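Local coordinates for mannose-specific lectin CEA chain 1 (PDB 5D5G), which is a secreted tuber lectin that binds mannose, agglutinates rabbit erythrocytes and has insecticidal activity against cotton aphids and other hemipteran insects, at residues D13-L18 against M27-N32. Sequence-based numbering, arbitrary orientation.
Sequences DREGHL and MQDDCN
The flat groups that meet across this contact are the carboxylates of Glu15 and Asp29, which cross tip to tip with their planes 51° apart. Glu15 OE1 lies 2.7 Å from Asp29 OD2, close enough that one of the acids probably holds a proton. The same Asp29 OD2 also lies beside the Glu15 chain, 3.3 Å from Glu15 CG. The Glu15 side chain starts out away from 27-32, but with CG beside the backbone N (chi1 -59°) and a bend at chi2 the carboxylate comes back to Asp29. The guanidinium of Arg14 leads away from this pair; at its edge, in plane, sits Asp13 OD1, while Asp13 OD2 takes a weak, salt-bridged bond from Arg14 NH1. Asp13 OD1 accepts Arg14 N as well, on its anti side and tilted from the carboxylate plane, and Asp13 has a second cationic partner, Lys52, which reaches OD1. The backbones join through two bonds: Met27 N donates to Gly16 O at 3.0 Å, and Glu15 N gives Met27 O a bent, weak bond. Asp13 to Gly16 form a type II beta turn closed by Gly16 N to Asp13 O (2.8 Å). Asp13 O also touches Met27, whose CB is 3.8 Å away; CG anti to the backbone N (chi1 178°) and bends at chi2 and chi3 lead the thioether of this buried residue away from 13-18. Beyond Met27, Gln28 NE2 donates to Asp30 OD1 (2.9 Å) from its syn side, tilted out of the carboxylate plane, and Cys31 is tied to Cys51. The contact thus joins the turn entering strand 16-20 to the loop leaving strand 23-27 in a bulb-type lectin domain, the beta-prism II fold, where Gln28 to Tyr36 probably form a carbohydrate-binding motif, Gln28 to Asn32 probably contacting mannose.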
ATOM      1  N   ASP A  13     -15.523   6.382   5.235  1.00 19.69           N
ATOM      2  CA  ASP A  13     -16.872   6.830   5.610  1.00 18.23           C
ATOM      3  C   ASP A  13     -17.565   7.662   4.536  1.00 24.43           C
ATOM      4  O   ASP A  13     -16.956   8.026   3.528  1.00 21.67           O
ATOM      5  CB  ASP A  13     -16.826   7.617   6.924  1.00 19.08           C
ATOM      6  CG  ASP A  13     -18.099   7.458   7.748  1.00 24.48           C
ATOM      7  OD1 ASP A  13     -19.117   7.005   7.179  1.00 24.62           O
ATOM      8  OD2 ASP A  13     -18.091   7.788   8.957  1.00 30.47           O
ATOM      9  N   ARG A  14     -18.848   7.944   4.766  1.00 21.38           N
ATOM     10  CA  ARG A  14     -19.646   8.822   3.908  1.00 23.82           C
ATOM     11  C   ARG A  14     -18.862  10.086   3.509  1.00 18.12           C
ATOM     12  O   ARG A  14     -18.215  10.705   4.348  1.00 18.73           O
ATOM     13  CB  ARG A  14     -20.949   9.181   4.632  1.00 18.51           C
ATOM     14  CG  ARG A  14     -20.728   9.785   6.020  0.50 18.94           C
ATOM     15  CD  ARG A  14     -21.792   9.369   7.028  0.50 20.87           C
ATOM     16  NE  ARG A  14     -22.048  10.421   8.014  0.50 23.52           N
ATOM     17  CZ  ARG A  14     -21.410  10.545   9.174  0.50 23.05           C
ATOM     18  NH1 ARG A  14     -20.464   9.682   9.518  0.50 17.13           N
ATOM     19  NH2 ARG A  14     -21.721  11.539   9.997  0.50 23.52           N
ATOM     20  N   GLU A  15     -18.896  10.429   2.224  1.00 15.23           N
ATOM     21  CA  GLU A  15     -18.171  11.584   1.680  1.00 15.38           C
ATOM     22  C   GLU A  15     -16.647  11.467   1.741  1.00 20.76           C
ATOM     23  O   GLU A  15     -15.936  12.427   1.435  1.00 24.94           O
ATOM     24  CB  GLU A  15     -18.592  12.898   2.350  0.30 19.89           C
ATOM     25  CG  GLU A  15     -20.052  13.256   2.232  1.00 18.80           C
ATOM     26  CD  GLU A  15     -20.531  14.011   3.458  1.00 25.76           C
ATOM     27  OE1 GLU A  15     -21.742  14.292   3.561  1.00 28.16           O
ATOM     28  OE2 GLU A  15     -19.687  14.316   4.334  1.00 15.77           O
ATOM     29  N   GLY A  16     -16.140  10.297   2.108  1.00 30.06           N
ATOM     30  CA  GLY A  16     -14.706  10.112   2.256  1.00 11.79           C
ATOM     31  C   GLY A  16     -13.908  10.158   0.971  1.00 14.94           C
ATOM     32  O   GLY A  16     -14.380   9.796  -0.118  1.00  8.67           O
ATOM     33  N   HIS A  17     -12.671  10.612   1.123  1.00  9.88           N
ATOM     34  CA  HIS A  17     -11.711  10.692   0.038  1.00 11.17           C
ATOM     35  C   HIS A  17     -10.527   9.752   0.294  1.00 11.54           C
ATOM     36  O   HIS A  17     -10.081   9.603   1.436  1.00  9.18           O
ATOM     37  CB  HIS A  17     -11.152  12.107  -0.037  1.00  9.45           C
ATOM     38  CG  HIS A  17     -12.055  13.093  -0.704  1.00 16.82           C
ATOM     39  ND1 HIS A  17     -12.124  13.230  -2.074  1.00 10.84           N
ATOM     40  CD2 HIS A  17     -12.893  14.024  -0.186  1.00 13.90           C
ATOM     41  CE1 HIS A  17     -12.987  14.188  -2.372  1.00 15.85           C
ATOM     42  NE2 HIS A  17     -13.467  14.685  -1.245  1.00 16.74           N
ATOM     43  N   LEU A  18     -10.045   9.121  -0.776  1.00  5.09           N
ATOM     44  CA  LEU A  18      -8.672   8.617  -0.862  1.00 15.50           C
ATOM     45  C   LEU A  18      -8.157   9.284  -2.122  1.00 13.13           C
ATOM     46  O   LEU A  18      -8.893   9.341  -3.113  1.00 12.87           O
ATOM     47  CB  LEU A  18      -8.640   7.103  -1.059  1.00 12.04           C
ATOM     48  CG  LEU A  18      -9.100   6.097  -0.005  1.00 14.39           C
ATOM     49  CD1 LEU A  18      -8.719   4.697  -0.462  0.30  7.55           C
ATOM     50  CD2 LEU A  18      -8.540   6.373   1.388  1.00  7.16           C
ATOM     51  N   MET A  27     -16.279   8.103  -1.688  1.00 16.38           N
ATOM     52  CA  MET A  27     -17.461   7.405  -1.246  1.00 23.48           C
ATOM     53  C   MET A  27     -18.501   8.501  -1.069  1.00 12.55           C
ATOM     54  O   MET A  27     -18.733   9.011   0.033  1.00 13.74           O
ATOM     55  CB  MET A  27     -17.195   6.625   0.048  1.00 22.40           C
ATOM     56  CG  MET A  27     -18.399   5.883   0.628  1.00 23.02           C
ATOM     57  SD  MET A  27     -18.782   4.331  -0.186  1.00 25.09           S
ATOM     58  CE  MET A  27     -19.649   4.864  -1.665  1.00 19.16           C
ATOM     59  N   GLN A  28     -19.097   8.884  -2.192  1.00 12.34           N
ATOM     60  CA  GLN A  28     -20.030   9.993  -2.221  1.00 19.94           C
ATOM     61  C   GLN A  28     -21.262   9.726  -1.358  1.00 30.59           C
ATOM     62  O   GLN A  28     -21.444   8.627  -0.813  1.00 20.11           O
ATOM     63  CB  GLN A  28     -20.448  10.293  -3.660  1.00 13.48           C
ATOM     64  CG  GLN A  28     -19.382  10.975  -4.494  1.00 11.62           C
ATOM     65  CD  GLN A  28     -19.858  11.234  -5.905  1.00 18.31           C
ATOM     66  OE1 GLN A  28     -19.245  11.995  -6.650  1.00 17.60           O
ATOM     67  NE2 GLN A  28     -20.966  10.611  -6.279  1.00 13.67           N
ATOM     68  N   ASP A  29     -22.115  10.737  -1.244  1.00 21.53           N
ATOM     69  CA  ASP A  29     -23.280  10.620  -0.390  1.00 22.80           C
ATOM     70  C   ASP A  29     -24.504  10.139  -1.164  1.00 23.29           C
ATOM     71  O   ASP A  29     -25.573   9.954  -0.587  1.00 24.60           O
ATOM     72  CB  ASP A  29     -23.551  11.936   0.340  1.00 17.98           C
ATOM     73  CG  ASP A  29     -23.927  11.718   1.797  1.00 25.18           C
ATOM     74  OD1 ASP A  29     -24.937  11.016   2.043  1.00 28.94           O
ATOM     75  OD2 ASP A  29     -23.199  12.220   2.693  1.00 19.65           O
ATOM     76  N   ASP A  30     -24.345   9.927  -2.467  1.00 15.53           N
ATOM     77  CA  ASP A  30     -25.407   9.312  -3.253  1.00 18.02           C
ATOM     78  C   ASP A  30     -25.122   7.815  -3.310  1.00 28.21           C
ATOM     79  O   ASP A  30     -25.572   7.109  -4.218  1.00 23.93           O
ATOM     80  CB  ASP A  30     -25.482   9.914  -4.657  1.00 22.14           C
ATOM     81  CG  ASP A  30     -24.245   9.645  -5.472  1.00 25.81           C
ATOM     82  OD1 ASP A  30     -23.172   9.492  -4.862  1.00 27.20           O
ATOM     83  OD2 ASP A  30     -24.350   9.581  -6.719  1.00 24.47           O
ATOM     84  N   CYS A  31     -24.347   7.360  -2.327  1.00 25.71           N
ATOM     85  CA  CYS A  31     -23.909   5.967  -2.184  1.00 32.25           C
ATOM     86  C   CYS A  31     -23.179   5.384  -3.394  1.00 28.14           C
ATOM     87  O   CYS A  31     -23.002   4.174  -3.491  1.00 29.60           O
ATOM     88  CB  CYS A  31     -25.069   5.052  -1.785  1.00 28.99           C
ATOM     89  SG  CYS A  31     -24.533   3.570  -0.918  1.00 32.94           S
ATOM     90  N   ASN A  32     -22.764   6.233  -4.322  1.00 24.85           N
ATOM     91  CA  ASN A  32     -21.945   5.759  -5.415  1.00 19.82           C
ATOM     92  C   ASN A  32     -20.509   5.985  -5.028  1.00 19.41           C
ATOM     93  O   ASN A  32     -20.153   7.063  -4.560  1.00 28.57           O
ATOM     94  CB  ASN A  32     -22.250   6.512  -6.704  1.00 19.51           C
ATOM     95  CG  ASN A  32     -21.613   5.865  -7.916  1.00 20.49           C
ATOM     96  OD1 ASN A  32     -20.667   5.085  -7.787  1.00 27.40           O
ATOM     97  ND2 ASN A  32     -22.121   6.185  -9.104  1.00 19.10           N
TER